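Long-range contacts in disulphide isomerase (PDB 3FK8), which probably acts as a thioredoxin-like isomerase that rearranges disulphide bonds in other proteins: residues A[32-38]-A[92-98]; A[14-18]-A[66-70]; A[83-87]-A[104-109]; A[42-47]-A[113-117]. All blocks are in the same frame, centred on the assembly; numbering follows the deposited sequence. Where two conformers were deposited one is given.

Contact 1 (A[32-38]-A[92-98])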
loop_
_atom_site.group_PDB
_atom_site.type_symbol
_atom_site.label_atom_id
_atom_site.label_comp_id
_atom_site.label_asym_id
_atom_site.label_seq_id
_atom_site.Cartn_x
_atom_site.Cartn_y
_atom_site.Cartn_z
ATOM N N THR A 32 -7.592 4.050 -5.106
ATOM C CA THR A 32 -6.235 3.549 -5.267
ATOM C C THR A 32 -5.609 3.319 -3.897
ATOM O O THR A 32 -5.752 4.139 -2.990
ATOM C CB THR A 32 -5.404 4.547 -6.050
ATOM O OG1 THR A 32 -5.992 4.714 -7.337
ATOM C CG2 THR A 32 -3.932 4.094 -6.200
ATOM N N LEU A 33 -4.949 2.180 -3.747
ATOM C CA LEU A 33 -4.228 1.833 -2.548
ATOM C C LEU A 33 -2.733 2.026 -2.784
ATOM O O LEU A 33 -2.151 1.402 -3.662
ATOM C CB LEU A 33 -4.516 0.377 -2.292
ATOM C CG LEU A 33 -3.906 -0.281 -1.112
ATOM C CD1 LEU A 33 -4.454 0.377 0.161
ATOM C CD2 LEU A 33 -4.183 -1.788 -1.093
ATOM N N LEU A 34 -2.160 2.947 -2.036
ATOM C CA LEU A 34 -0.713 3.155 -2.047
ATOM C C LEU A 34 -0.104 2.423 -0.837
ATOM O O LEU A 34 -0.520 2.675 0.302
ATOM C CB LEU A 34 -0.409 4.625 -1.914
ATOM C CG LEU A 34 -1.009 5.593 -2.916
ATOM C CD1 LEU A 34 -0.523 7.021 -2.729
ATOM C CD2 LEU A 34 -0.751 5.118 -4.335
ATOM N N VAL A 35 0.828 1.523 -1.109
ATOM C CA VAL A 35 1.449 0.722 -0.054
ATOM C C VAL A 35 2.895 1.115 0.041
ATOM O O VAL A 35 3.679 0.891 -0.898
ATOM C CB VAL A 35 1.337 -0.805 -0.305
ATOM C CG1 VAL A 35 1.857 -1.551 0.894
ATOM C CG2 VAL A 35 -0.120 -1.180 -0.650
ATOM N N PHE A 36 3.252 1.776 1.146
ATOM C CA PHE A 36 4.639 2.244 1.372
ATOM C C PHE A 36 5.400 1.225 2.209
ATOM O O PHE A 36 4.949 0.832 3.285
ATOM C CB PHE A 36 4.608 3.562 2.124
ATOM C CG PHE A 36 4.054 4.716 1.339
ATOM C CD1 PHE A 36 4.931 5.634 0.725
ATOM C CD2 PHE A 36 2.679 4.916 1.200
ATOM C CE1 PHE A 36 4.408 6.716 -0.001
ATOM C CE2 PHE A 36 2.185 6.018 0.472
ATOM C CZ PHE A 36 3.023 6.886 -0.100
ATOM N N GLY A 37 6.589 0.827 1.761
ATOM C CA GLY A 37 7.338 -0.176 2.493
ATOM C C GLY A 37 8.701 -0.351 1.866
ATOM O O GLY A 37 9.150 0.479 1.051
ATOM N N ALA A 38 9.378 -1.445 2.207
ATOM C CA ALA A 38 10.701 -1.692 1.672
ATOM C C ALA A 38 10.978 -3.175 1.800
ATOM O O ALA A 38 10.434 -3.867 2.673
ATOM C CB ALA A 38 11.765 -0.900 2.407
ATOM N N ILE A 92 6.312 1.396 8.896
ATOM C CA ILE A 92 5.997 0.655 7.677
ATOM C C ILE A 92 5.723 -0.814 7.991
ATOM O O ILE A 92 6.204 -1.349 8.988
ATOM C CB ILE A 92 7.109 0.807 6.569
ATOM C CG1 ILE A 92 8.462 0.361 7.128
ATOM C CG2 ILE A 92 7.124 2.236 5.997
ATOM C CD1 ILE A 92 9.497 0.205 6.014
ATOM N N PRO A 93 4.923 -1.485 7.149
ATOM C CA PRO A 93 4.228 -0.933 5.977
ATOM C C PRO A 93 3.150 0.018 6.377
ATOM O O PRO A 93 2.602 -0.072 7.467
ATOM C CB PRO A 93 3.648 -2.191 5.297
ATOM C CG PRO A 93 3.462 -3.152 6.453
ATOM C CD PRO A 93 4.626 -2.910 7.362
ATOM N N ALA A 94 2.850 0.961 5.504
ATOM C CA ALA A 94 1.802 1.974 5.706
ATOM C C ALA A 94 1.007 2.115 4.445
ATOM O O ALA A 94 1.514 1.871 3.362
ATOM C CB ALA A 94 2.411 3.297 6.107
ATOM N N VAL A 95 -0.261 2.485 4.568
ATOM C CA VAL A 95 -1.095 2.608 3.384
ATOM C C VAL A 95 -1.807 3.960 3.330
ATOM O O VAL A 95 -2.064 4.585 4.371
ATOM C CB VAL A 95 -2.072 1.417 3.140
ATOM C CG1 VAL A 95 -1.333 -0.011 3.072
ATOM C CG2 VAL A 95 -3.014 1.356 4.204
ATOM N N VAL A 96 -2.083 4.376 2.102
ATOM C CA VAL A 96 -2.957 5.518 1.819
ATOM C C VAL A 96 -4.033 5.010 0.872
ATOM O O VAL A 96 -3.726 4.339 -0.099
ATOM C CB VAL A 96 -2.184 6.698 1.160
ATOM C CG1 VAL A 96 -3.105 7.880 0.857
ATOM C CG2 VAL A 96 -1.047 7.115 2.020
ATOM N N VAL A 97 -5.294 5.362 1.135
ATOM C CA VAL A 97 -6.383 5.063 0.207
ATOM C C VAL A 97 -6.723 6.423 -0.419
ATOM O O VAL A 97 -7.025 7.387 0.297
ATOM C CB VAL A 97 -7.632 4.519 0.968
ATOM C CG1 VAL A 97 -8.839 4.345 0.030
ATOM C CG2 VAL A 97 -7.284 3.219 1.708
ATOM N N VAL A 98 -6.644 6.510 -1.738
ATOM C CA VAL A 98 -6.997 7.735 -2.443
ATOM C C VAL A 98 -8.290 7.434 -3.201
ATOM O O VAL A 98 -8.368 6.440 -3.944
ATOM C CB VAL A 98 -5.864 8.125 -3.438
ATOM C CG1 VAL A 98 -6.115 9.486 -4.121
ATOM C CG2 VAL A 98 -4.516 8.133 -2.678
#
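The phenyl ring of F36 turns an edge to the neighbouring strand: A94 O lies in the ring plane, 3.9 Å from CD2 of F36, while the V96 methyl CG2 comes in obliquely to within 3.7 Å of F36 CE2. I69, P87 and I88 also pack against F36. The ring reaches V96 because its CG stands beside the backbone N (chi1 -68°), which leans it back along its own strand. Strands 32-37 and 94-98 run antiparallel here, the two central members of the thioredoxin-fold sheet. T32, L34 and F36 each give and receive a backbone bond, with V98, V96 and A94 in turn; a typical one is L34 N to V96 O, 2.9 Å. Between them V95 CA closes to 3.1 Å on L34 O, a C-H...O contact common in antiparallel sheets. On the face with F36, L34 CD1 touches V98 CG2 at 4.1 Å. On the other face V95 serves two neighbours, its CB 4.0 Å from L33 CD1 and its CG1 4.1 Å from V35 CG2. The branched valines suit extended strands and fill the core between the sheet and its helices. At the far end the peptide bond before P93 is cis, as in thioredoxins, where this proline sits beside the redox cysteines; here P93 packs against C44. I92 CD1 lies 4.1 Å from G37 CA. With every touching residue buried, the polar backbone groups of the strands are satisfied by the sheet bonds, and an almost wholly hydrocarbon surface is left for both faces.

Contact 2 (A[14-18]-A[66-70])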
loop_
_atom_site.group_PDB
_atom_site.type_symbol
_atom_site.label_atom_id
_atom_site.label_comp_id
_atom_site.label_asym_id
_atom_site.label_seq_id
_atom_site.Cartn_x
_atom_site.Cartn_y
_atom_site.Cartn_z
ATOM N N ALA A 14 8.282 5.968 -8.912
ATOM C CA ALA A 14 7.066 5.833 -8.139
ATOM C C ALA A 14 6.035 6.925 -8.487
ATOM O O ALA A 14 4.841 6.657 -8.512
ATOM C CB ALA A 14 7.415 5.851 -6.649
ATOM N N TRP A 15 6.458 8.175 -8.725
ATOM C CA TRP A 15 5.486 9.210 -9.082
ATOM C C TRP A 15 4.697 8.871 -10.347
ATOM O O TRP A 15 3.481 9.070 -10.408
ATOM C CB TRP A 15 6.147 10.570 -9.298
ATOM C CG TRP A 15 6.408 11.294 -7.998
ATOM C CD1 TRP A 15 7.589 11.360 -7.316
ATOM C CD2 TRP A 15 5.458 12.051 -7.254
ATOM N NE1 TRP A 15 7.423 12.108 -6.175
ATOM C CE2 TRP A 15 6.132 12.578 -6.131
ATOM C CE3 TRP A 15 4.096 12.345 -7.435
ATOM C CZ2 TRP A 15 5.474 13.385 -5.159
ATOM C CZ3 TRP A 15 3.433 13.136 -6.443
ATOM C CH2 TRP A 15 4.139 13.644 -5.335
ATOM N N THR A 16 5.413 8.353 -11.350
ATOM C CA THR A 16 4.754 7.928 -12.593
ATOM C C THR A 16 3.781 6.806 -12.321
ATOM O O THR A 16 2.625 6.870 -12.770
ATOM C CB THR A 16 5.759 7.571 -13.659
ATOM O OG1 THR A 16 6.519 8.740 -13.940
ATOM C CG2 THR A 16 5.045 7.215 -14.956
ATOM N N GLN A 17 4.218 5.828 -11.517
ATOM C CA GLN A 17 3.356 4.694 -11.162
ATOM C C GLN A 17 2.114 5.131 -10.413
ATOM O O GLN A 17 1.028 4.630 -10.692
ATOM C CB GLN A 17 4.096 3.609 -10.400
ATOM C CG GLN A 17 5.118 2.925 -11.304
ATOM C CD GLN A 17 5.754 1.698 -10.715
ATOM O OE1 GLN A 17 5.859 1.574 -9.497
ATOM N NE2 GLN A 17 6.235 0.785 -11.585
ATOM N N VAL A 18 2.265 6.077 -9.479
ATOM C CA VAL A 18 1.103 6.551 -8.742
ATOM C C VAL A 18 0.167 7.321 -9.692
ATOM O O VAL A 18 -1.032 7.156 -9.660
ATOM C CB VAL A 18 1.543 7.432 -7.566
ATOM C CG1 VAL A 18 0.370 8.157 -6.937
ATOM C CG2 VAL A 18 2.250 6.579 -6.511
ATOM N N VAL A 66 -3.719 -0.588 -7.273
ATOM C CA VAL A 66 -2.681 -0.706 -6.212
ATOM C C VAL A 66 -1.310 -0.306 -6.750
ATOM O O VAL A 66 -0.943 -0.638 -7.889
ATOM C CB VAL A 66 -2.526 -2.148 -5.758
ATOM C CG1 VAL A 66 -1.480 -2.285 -4.649
ATOM C CG2 VAL A 66 -3.824 -2.727 -5.299
ATOM N N VAL A 67 -0.559 0.425 -5.928
ATOM C CA VAL A 67 0.838 0.804 -6.219
ATOM C C VAL A 67 1.660 0.568 -4.978
ATOM O O VAL A 67 1.275 1.038 -3.908
ATOM C CB VAL A 67 1.009 2.299 -6.589
ATOM C CG1 VAL A 67 2.494 2.672 -6.806
ATOM C CG2 VAL A 67 0.205 2.642 -7.815
ATOM N N LYS A 68 2.795 -0.122 -5.132
ATOM C CA LYS A 68 3.781 -0.280 -4.051
ATOM C C LYS A 68 4.877 0.735 -4.192
ATOM O O LYS A 68 5.417 0.845 -5.302
ATOM C CB LYS A 68 4.358 -1.687 -4.017
ATOM C CG LYS A 68 3.441 -2.693 -3.304
ATOM C CD LYS A 68 4.101 -4.074 -3.202
ATOM C CE LYS A 68 3.824 -4.881 -4.451
ATOM N NZ LYS A 68 4.338 -6.305 -4.386
ATOM N N ILE A 69 5.155 1.503 -3.145
ATOM C CA ILE A 69 6.151 2.566 -3.170
ATOM C C ILE A 69 7.303 2.189 -2.223
ATOM O O ILE A 69 7.109 2.072 -0.996
ATOM C CB ILE A 69 5.548 3.937 -2.738
ATOM C CG1 ILE A 69 4.444 4.277 -3.738
ATOM C CG2 ILE A 69 6.590 4.982 -2.711
ATOM C CD1 ILE A 69 3.339 5.032 -3.207
ATOM N N ASP A 70 8.482 1.968 -2.797
ATOM C CA ASP A 70 9.691 1.708 -2.027
ATOM C C ASP A 70 10.153 2.958 -1.289
ATOM O O ASP A 70 10.357 3.988 -1.899
ATOM C CB ASP A 70 10.790 1.279 -3.008
ATOM C CG ASP A 70 12.100 0.994 -2.294
ATOM O OD1 ASP A 70 12.080 0.504 -1.169
ATOM O OD2 ASP A 70 13.150 1.236 -2.920
HETATM O O HOH W 1 6.498 2.637 -7.138
#
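Methyl CG2 of V18 lies against two residues of the strand, 3.9 Å from V67 CG1 and 3.8 Å from I69 CD1, and this is the tight heart of the contact. The V18 side chain crosses each partner at about a right angle. Standing anti to its carbonyl carbon, with CG1 anti to the backbone N (chi1 169°), CG2 is the branch turned to the strand. One helical turn earlier, A14 points its beta carbon at the strand, CB 4.1 Å from I69 CG2; its small size lets the helix end lie close to the isoleucine. L34 of the adjacent strand and L80 of helix 78-83 extend this apolar cluster. V67 was modelled in two conformers, and in the one described its CG2 also lies 3.6 Å from Q17 O. The segments run nearly antiparallel, their axes 8.8 Å apart.

The outer side is looser. There Q17, partly exposed, bridges to the strand through one water, which donates one proton to Q17 OE1 at 2.7 Å and another to K68 O at 2.8 Å. Strand 65-70 is outermost in the sheet, and K68 O faces outward, away from strand 32-37, so the water takes the place of a strand partner. The K68 side chain leaves in another direction for a salt bridge with D48. Here the helix start thus meets the strand mainly through hydrocarbon, and the polar link runs through the water at the margin, which lets a long amide side chain meet a backbone carbonyl without direct contact.

Contact 3 (A[83-87]-A[104-109]). With FMT (formic acid), chain E.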
loop_
_atom_site.group_PDB
_atom_site.type_symbol
_atom_site.label_atom_id
_atom_site.label_comp_id
_atom_site.label_asym_id
_atom_site.label_seq_id
_atom_site.Cartn_x
_atom_site.Cartn_y
_atom_site.Cartn_z
ATOM N N ALA A 83 3.608 13.941 0.432
ATOM C CA ALA A 83 2.524 14.488 -0.383
ATOM C C ALA A 83 1.171 13.910 0.002
ATOM O O ALA A 83 0.149 14.531 -0.196
ATOM C CB ALA A 83 2.791 14.237 -1.870
ATOM N N TYR A 84 1.216 12.674 0.528
ATOM C CA TYR A 84 0.019 11.878 0.770
ATOM C C TYR A 84 -0.206 11.684 2.252
ATOM O O TYR A 84 -0.891 10.743 2.669
ATOM C CB TYR A 84 0.062 10.546 -0.028
ATOM C CG TYR A 84 -0.218 10.737 -1.459
ATOM C CD1 TYR A 84 -1.519 10.911 -1.915
ATOM C CD2 TYR A 84 0.810 10.806 -2.403
ATOM C CE1 TYR A 84 -1.778 11.168 -3.254
ATOM C CE2 TYR A 84 0.543 11.038 -3.776
ATOM C CZ TYR A 84 -0.757 11.180 -4.202
ATOM O OH TYR A 84 -0.988 11.502 -5.524
ATOM N N GLY A 85 0.321 12.607 3.055
ATOM C CA GLY A 85 -0.039 12.665 4.458
ATOM C C GLY A 85 0.886 11.969 5.436
ATOM O O GLY A 85 0.450 11.640 6.553
ATOM N N ASP A 86 2.155 11.794 5.055
ATOM C CA ASP A 86 3.186 11.181 5.911
ATOM C C ASP A 86 2.834 9.819 6.455
ATOM O O ASP A 86 3.063 9.599 7.638
ATOM C CB ASP A 86 3.558 12.115 7.056
ATOM C CG ASP A 86 4.158 13.403 6.579
ATOM O OD1 ASP A 86 5.206 13.358 5.896
ATOM O OD2 ASP A 86 3.601 14.468 6.931
ATOM N N PRO A 87 2.323 8.902 5.636
ATOM C CA PRO A 87 1.880 7.618 6.173
ATOM C C PRO A 87 3.012 6.846 6.883
ATOM O O PRO A 87 2.730 6.068 7.778
ATOM C CB PRO A 87 1.448 6.855 4.896
ATOM C CG PRO A 87 2.164 7.540 3.784
ATOM C CD PRO A 87 2.130 8.952 4.170
ATOM N N VAL A 104 -7.093 12.062 -1.003
ATOM C CA VAL A 104 -6.885 11.041 0.037
ATOM C C VAL A 104 -8.168 10.823 0.859
ATOM O O VAL A 104 -8.811 11.811 1.258
ATOM C CB VAL A 104 -5.779 11.536 0.997
ATOM C CG1 VAL A 104 -5.750 10.660 2.263
ATOM C CG2 VAL A 104 -4.427 11.506 0.298
ATOM N N ARG A 105 -8.508 9.571 1.127
ATOM C CA ARG A 105 -9.582 9.210 2.059
ATOM C C ARG A 105 -9.063 8.813 3.405
ATOM O O ARG A 105 -9.654 9.179 4.435
ATOM C CB ARG A 105 -10.403 8.021 1.536
ATOM C CG ARG A 105 -11.459 7.535 2.540
ATOM C CD ARG A 105 -12.236 6.328 2.080
ATOM N NE ARG A 105 -13.103 5.866 3.163
ATOM C CZ ARG A 105 -13.597 4.630 3.271
ATOM N NH1 ARG A 105 -13.320 3.709 2.360
ATOM N NH2 ARG A 105 -14.358 4.327 4.310
ATOM N N TYR A 106 -8.011 7.994 3.437
ATOM C CA TYR A 106 -7.576 7.377 4.675
ATOM C C TYR A 106 -6.090 7.132 4.580
ATOM O O TYR A 106 -5.596 6.802 3.512
ATOM C CB TYR A 106 -8.322 6.055 4.898
ATOM C CG TYR A 106 -7.797 5.215 6.066
ATOM C CD1 TYR A 106 -7.881 5.654 7.409
ATOM C CD2 TYR A 106 -7.192 3.996 5.821
ATOM C CE1 TYR A 106 -7.394 4.859 8.470
ATOM C CE2 TYR A 106 -6.704 3.216 6.876
ATOM C CZ TYR A 106 -6.792 3.635 8.168
ATOM O OH TYR A 106 -6.290 2.794 9.153
ATOM N N THR A 107 -5.394 7.323 5.685
ATOM C CA THR A 107 -3.997 6.996 5.799
ATOM C C THR A 107 -3.797 6.226 7.131
ATOM O O THR A 107 -4.462 6.520 8.132
ATOM C CB THR A 107 -3.162 8.314 5.747
ATOM O OG1 THR A 107 -3.268 8.948 4.452
ATOM C CG2 THR A 107 -1.740 8.057 6.032
ATOM N N THR A 108 -2.850 5.313 7.184
ATOM C CA THR A 108 -2.517 4.678 8.478
ATOM C C THR A 108 -1.601 5.610 9.210
ATOM O O THR A 108 -0.513 5.801 8.782
ATOM C CB THR A 108 -1.908 3.327 8.288
ATOM O OG1 THR A 108 -0.850 3.415 7.319
ATOM C CG2 THR A 108 -2.973 2.361 7.761
ATOM N N LYS A 109 -2.069 6.229 10.295
ATOM C CA LYS A 109 -1.279 7.183 11.047
ATOM C C LYS A 109 -0.901 6.672 12.439
ATOM O O LYS A 109 -0.437 7.453 13.255
ATOM C CB LYS A 109 -2.040 8.517 11.141
ATOM C CG LYS A 109 -2.020 9.256 9.826
ATOM C CD LYS A 109 -0.592 9.363 9.298
ATOM C CE LYS A 109 0.111 10.567 9.922
ATOM N NZ LYS A 109 1.570 10.581 9.630
HETATM C C FMT E . -13.105 4.629 -0.832
HETATM O O1 FMT E . -12.334 3.712 -0.504
HETATM O O2 FMT E . -13.033 5.315 -1.868
#
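Loop 83-87 bends past the outer strand 104-107 with G85 and D86 both at positive phi (96° and 54°), which brings the carbonyls of Y84, G85 and D86 round to T107 and K109. The strand is the outermost on this side of the thioredoxin-fold sheet, and it carries a classic beta bulge in which R105 and Y106 both face V97. Glycine suits position 85, since at these backbone angles a beta carbon would be forced against Y84 O. The Y84 ring meets the strand edge-on: V104 CG2 lies in the ring plane, 3.7 Å from CD1. A flat aromatic can in this way turn its rim to the short valine branch while the residue also packs against V18, L22 and L34. T107, which points to the loop, divides its two branches: CG2 rests 3.6 Å from P87 CB, while OG1 makes only a weak, long bond to Y84 O. T107 and K109 were each modelled in two conformers, and one of each is described here. P87 spans the contact, its rigid ring also covering A94, V96 and F36. T108 instead uses its hydroxyl at the sheet, where OG1 bonds V95 N. R105 leads away from the loop, toward I131 O and a formate probably left from crystallisation. The K109 chain, folded at its second and third torsions, curls its flexible end back over the loop; its ammonium, also salt-bridged to D90, reaches weakly to G85 O and more firmly to D86 O, with NZ 2.7 Å from that oxygen and standing above the carbonyl plane.

Contact 4 (A[42-47]-A[113-117]). With FMT (formic acid), chain B.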
loop_
_atom_site.group_PDB
_atom_site.type_symbol
_atom_site.label_atom_id
_atom_site.label_comp_id
_atom_site.label_asym_id
_atom_site.label_seq_id
_atom_site.Cartn_x
_atom_site.Cartn_y
_atom_site.Cartn_z
ATOM N N THR A 42 10.546 -6.950 7.436
ATOM C CA THR A 42 9.879 -8.236 7.507
ATOM C C THR A 42 8.359 -8.055 7.592
ATOM O O THR A 42 7.625 -8.892 7.086
ATOM C CB THR A 42 10.479 -9.138 8.630
ATOM O OG1 THR A 42 10.280 -8.541 9.929
ATOM C CG2 THR A 42 11.946 -9.301 8.365
ATOM N N ASP A 43 7.862 -6.970 8.230
ATOM C CA ASP A 43 6.431 -6.729 8.218
ATOM C C ASP A 43 5.895 -6.399 6.849
ATOM O O ASP A 43 4.809 -6.836 6.449
ATOM C CB ASP A 43 6.104 -5.636 9.222
ATOM C CG ASP A 43 6.506 -6.052 10.612
ATOM O OD1 ASP A 43 5.782 -6.898 11.225
ATOM O OD2 ASP A 43 7.557 -5.607 11.093
ATOM N N CYS A 44 6.691 -5.674 6.049
ATOM C CA CYS A 44 6.286 -5.397 4.670
ATOM C C CYS A 44 6.249 -6.663 3.823
ATOM O O CYS A 44 5.331 -6.846 3.007
ATOM C CB CYS A 44 7.265 -4.448 4.023
ATOM S SG CYS A 44 7.297 -2.776 4.753
ATOM N N ARG A 45 7.246 -7.540 4.016
ATOM C CA ARG A 45 7.242 -8.788 3.284
ATOM C C ARG A 45 6.049 -9.658 3.681
ATOM O O ARG A 45 5.418 -10.289 2.846
ATOM C CB ARG A 45 8.545 -9.553 3.500
ATOM C CG ARG A 45 9.790 -8.782 2.959
ATOM C CD ARG A 45 11.074 -9.636 2.855
ATOM N NE ARG A 45 11.391 -10.307 4.126
ATOM C CZ ARG A 45 12.188 -9.827 5.087
ATOM N NH1 ARG A 45 12.778 -8.649 4.970
ATOM N NH2 ARG A 45 12.418 -10.546 6.182
ATOM N N ALA A 46 5.725 -9.686 4.977
ATOM C CA ALA A 46 4.573 -10.459 5.436
ATOM C C ALA A 46 3.257 -9.930 4.892
ATOM O O ALA A 46 2.375 -10.711 4.511
ATOM C CB ALA A 46 4.562 -10.529 6.941
ATOM N N LEU A 47 3.094 -8.602 4.871
ATOM C CA LEU A 47 1.884 -8.035 4.334
ATOM C C LEU A 47 1.732 -8.429 2.869
ATOM O O LEU A 47 0.647 -8.850 2.424
ATOM C CB LEU A 47 1.907 -6.501 4.487
ATOM C CG LEU A 47 0.705 -5.783 3.894
ATOM C CD1 LEU A 47 -0.591 -6.182 4.520
ATOM C CD2 LEU A 47 0.910 -4.264 3.905
ATOM N N LEU A 113 -0.485 -1.195 10.488
ATOM C CA LEU A 113 0.075 -2.384 9.821
ATOM C C LEU A 113 1.547 -2.598 10.157
ATOM O O LEU A 113 2.166 -3.486 9.576
ATOM C CB LEU A 113 -0.123 -2.299 8.290
ATOM C CG LEU A 113 -1.589 -2.201 7.883
ATOM C CD1 LEU A 113 -1.640 -1.955 6.375
ATOM C CD2 LEU A 113 -2.383 -3.463 8.253
ATOM N N ALA A 114 2.070 -1.865 11.137
ATOM C CA ALA A 114 3.511 -1.935 11.377
ATOM C C ALA A 114 3.957 -3.269 12.012
ATOM O O ALA A 114 5.149 -3.556 12.050
ATOM C CB ALA A 114 3.968 -0.734 12.165
ATOM N N ASN A 115 2.999 -4.053 12.520
ATOM C CA ASN A 115 3.291 -5.409 13.001
ATOM C C ASN A 115 2.643 -6.460 12.130
ATOM O O ASN A 115 2.244 -7.517 12.633
ATOM C CB ASN A 115 2.952 -5.533 14.488
ATOM C CG ASN A 115 4.024 -4.855 15.320
ATOM O OD1 ASN A 115 5.106 -5.416 15.528
ATOM N ND2 ASN A 115 3.754 -3.614 15.749
ATOM N N ALA A 116 2.563 -6.206 10.814
ATOM C CA ALA A 116 1.873 -7.152 9.913
ATOM C C ALA A 116 2.463 -8.568 9.964
ATOM O O ALA A 116 1.736 -9.519 9.704
ATOM C CB ALA A 116 1.882 -6.621 8.485
ATOM N N ARG A 117 3.740 -8.749 10.307
ATOM C CA ARG A 117 4.271 -10.127 10.410
ATOM C C ARG A 117 3.569 -10.973 11.474
ATOM O O ARG A 117 3.670 -12.190 11.424
ATOM C CB ARG A 117 5.804 -10.132 10.606
ATOM C CG ARG A 117 6.175 -9.940 12.046
ATOM C CD ARG A 117 7.604 -9.303 12.131
ATOM N NE ARG A 117 7.945 -9.144 13.543
ATOM C CZ ARG A 117 7.442 -8.200 14.361
ATOM N NH1 ARG A 117 6.608 -7.233 13.899
ATOM N NH2 ARG A 117 7.798 -8.250 15.669
HETATM C C FMT B . 12.290 -5.316 10.047
HETATM O O1 FMT B . 12.849 -6.253 9.447
HETATM O O2 FMT B . 11.070 -5.084 10.077
#
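D43 OD1 accepts two bonds from R117, one on each lone pair. The backbone N of R117 approaches the anti side at 2.9 Å, and NH1 approaches the syn side at 2.8 Å, nearly straight (170°) and completing a salt bridge. The carboxylate stands almost perpendicular to the guanidinium, 88° between planes, yet OD1 lies in the guanidinium plane at its edge. Such a doubly gripped oxygen fixes the rotation of the aspartate. Arginine suits the site: once chi1 (83°) puts CG in the crowded position between N and carbonyl carbon, its long, extended chain brings NH1 to D43 OD1. Next outward, NH1 gives a second bond to N115 OD1, 2.9 Å away, steadying the guanidinium from its own segment. The type I turn L113-A116 places N115 and leads into the 3-10 segment carrying R117. Small residues allow close approach beside the salt bridge, A46 CB lying 3.5 Å from R117 CA and A116 CB 4.0 Å from L47 CB. Deeper in, L47 CD2 meets L113 CD1 at 4.2 Å, and both leucines continue onto F128 of helix 121-132. At the helix start, T42 N bonds a formate, O1 being 3.1 Å away, probably from the crystallisation liquor. C44 turns away from the turn toward P93. A helix opening with a CxxC pattern that ends at C44, facing a cis-proline loop, is consistent with a thioredoxin-type active site.

In the fold
From the N terminus, helix 14-28 opens contact 2, strand 32-37 opens contact 1 and helix 42-51 opens contact 4 before any loop is closed. Strand 65-70 then closes contact 2, laying the first helix on the sheet. Loop 83-87 opens contact 3; segment 92-98 closes contact 1 at the centre of the sheet, and 104-109 closes contact 3 at outer strand 104-107. Finally 113-117 closes contact 4, joining the CxxC helix to the approach to helix 121-132. Contact 1 crosses all three others, contacts 2 and 4 also cross, contact 2 precedes contact 3 in series, and contact 3 is nested within contact 4. Contacts 2 and 4 lie on opposite sides of the chain's centre.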